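Putative integron gene cassette protein (Uncultured bacterium, PDB 3FUY) is of unknown function, encoded by a mobile integron gene cassette from a salt-marsh metagenome and built as a mixed beta sheet packed with helices. Local coordinates at residues 62-65 with 66-70. Sequence-based numbering, arbitrary orientation.
Sequences IDLC and LDKMK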
loop_
_atom_site.group_PDB
_atom_site.type_symbol
_atom_site.label_atom_id
_atom_site.label_comp_id
_atom_site.label_asym_id
_atom_site.label_seq_id
_atom_site.Cartn_x
_atom_site.Cartn_y
_atom_site.Cartn_z
ATOM N N ILE B 62 -11.226 -8.469 6.455
ATOM C CA ILE B 62 -11.199 -8.196 5.025
ATOM C C ILE B 62 -12.332 -8.934 4.314
ATOM O O ILE B 62 -12.983 -8.370 3.449
ATOM C CB ILE B 62 -9.819 -8.537 4.411
ATOM C CG1 ILE B 62 -8.790 -7.500 4.879
ATOM C CG2 ILE B 62 -9.888 -8.558 2.883
ATOM C CD1 ILE B 62 -7.333 -7.976 4.734
ATOM N N ASP B 63 -12.584 -10.186 4.697
ATOM C CA ASP B 63 -13.690 -10.941 4.116
ATOM C C ASP B 63 -15.041 -10.260 4.405
ATOM O O ASP B 63 -15.923 -10.221 3.548
ATOM C CB ASP B 63 -13.705 -12.378 4.643
ATOM C CG ASP B 63 -14.584 -13.286 3.803
ATOM O OD1 ASP B 63 -14.303 -13.422 2.600
ATOM O OD2 ASP B 63 -15.568 -13.841 4.333
ATOM N N LEU B 64 -15.184 -9.722 5.616
ATOM C CA LEU B 64 -16.373 -8.957 5.999
ATOM C C LEU B 64 -16.512 -7.772 5.059
ATOM O O LEU B 64 -17.572 -7.527 4.479
ATOM C CB LEU B 64 -16.251 -8.468 7.449
ATOM C CG LEU B 64 -17.469 -7.733 8.027
ATOM C CD1 LEU B 64 -17.449 -7.865 9.532
ATOM C CD2 LEU B 64 -17.471 -6.270 7.644
ATOM N N CYS B 65 -15.415 -7.049 4.876
ATOM C CA CYS B 65 -15.438 -5.918 3.962
ATOM C C CYS B 65 -15.855 -6.349 2.546
ATOM O O CYS B 65 -16.703 -5.709 1.918
ATOM C CB CYS B 65 -14.092 -5.184 3.966
ATOM S SG CYS B 65 -14.127 -3.642 3.048
ATOM N N LEU B 66 -15.288 -7.449 2.053
ATOM C CA LEU B 66 -15.689 -7.951 0.737
ATOM C C LEU B 66 -17.188 -8.285 0.677
ATOM O O LEU B 66 -17.846 -8.026 -0.332
ATOM C CB LEU B 66 -14.847 -9.164 0.326
ATOM C CG LEU B 66 -13.366 -8.857 0.041
ATOM C CD1 LEU B 66 -12.569 -10.138 -0.197
ATOM C CD2 LEU B 66 -13.235 -7.913 -1.140
ATOM N N ASP B 67 -17.731 -8.862 1.747
ATOM C CA ASP B 67 -19.158 -9.171 1.756
ATOM C C ASP B 67 -20.029 -7.910 1.701
ATOM O O ASP B 67 -21.044 -7.887 1.000
ATOM C CB ASP B 67 -19.534 -10.042 2.958
ATOM C CG ASP B 67 -19.217 -11.523 2.736
ATOM O OD1 ASP B 67 -18.854 -11.908 1.607
ATOM O OD2 ASP B 67 -19.343 -12.309 3.702
ATOM N N LYS B 68 -19.642 -6.862 2.435
ATOM C CA LYS B 68 -20.390 -5.608 2.381
ATOM C C LYS B 68 -20.227 -4.917 1.010
ATOM O O LYS B 68 -21.162 -4.304 0.499
ATOM C CB LYS B 68 -19.982 -4.656 3.526
ATOM C CG LYS B 68 -20.149 -5.233 4.935
ATOM C CD LYS B 68 -21.551 -5.791 5.152
ATOM C CE LYS B 68 -21.598 -6.668 6.415
ATOM N NZ LYS B 68 -22.980 -7.116 6.749
HETATM N N MSE B 69 -19.042 -5.017 0.413
HETATM C CA MSE B 69 -18.857 -4.509 -0.956
HETATM C C MSE B 69 -19.827 -5.211 -1.892
HETATM O O MSE B 69 -20.433 -4.587 -2.756
HETATM C CB MSE B 69 -17.414 -4.712 -1.438
HETATM C CG MSE B 69 -16.436 -3.906 -0.601
HETATM SE SE MSE B 69 -14.570 -4.296 -1.002
HETATM C CE MSE B 69 -14.412 -3.392 -2.725
ATOM N N LYS B 70 -19.999 -6.514 -1.692
ATOM C CA LYS B 70 -20.945 -7.253 -2.505
ATOM C C LYS B 70 -22.394 -6.804 -2.209
ATOM O O LYS B 70 -23.208 -6.667 -3.115
ATOM C CB LYS B 70 -20.786 -8.753 -2.283
ATOM C CG LYS B 70 -21.772 -9.591 -3.114
ATOM C CD LYS B 70 -21.557 -11.087 -2.904
ATOM C CE LYS B 70 -22.509 -11.901 -3.775
ATOM N NZ LYS B 70 -23.936 -11.539 -3.546
#
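Cys65 and Met69, Leu64 and Lys68, Asp63 and Asp67, and Ile62 and Leu66 meet as i/i+4 neighbours within one alpha helix, 59-79, which packs against the mixed beta sheet. Four consecutive backbone hydrogen bonds hold the turns together, from Leu66 N to Ile62 O at 2.8 Å through to Met69 N to Cys65 O at 2.9 Å. On the face turned to strand 34-39, Cys65 SG lies 4.1 Å from SE of Met69, a selenomethionine, and both side chains rest on Ile37. SG is set anti to the backbone N of Cys65 (chi1 -172°), a rotation that carries it alongside the selenium. Ile62 CG2 approaches Leu66 CD1 more loosely, at 4.4 Å; Ile62 also packs on Phe40 of a second subunit, placing it at a subunit contact. Toward strand 91-100, the Leu64 methyl CD2 lies 3.9 Å from Lys68 CG, and both residues touch Val97. The lysine chain bends at chi2 (-52°) and then runs extended away from the turn, where NZ forms a salt bridge with Asp145 and hydrogen bonds to Thr151 OG1 and the Leu139 carbonyl oxygen. Asp63 and Asp67 bring like charges together, which would probably raise the cost of ionising both. His147 may ease the repulsion: its NE2 is hydrogen-bonded to Asp63 OD2, and its side chain touches Asp67. The two carboxylate planes are turned 61° apart, and Asp63 OD2 stands 4.1 Å from Asp67 OD2.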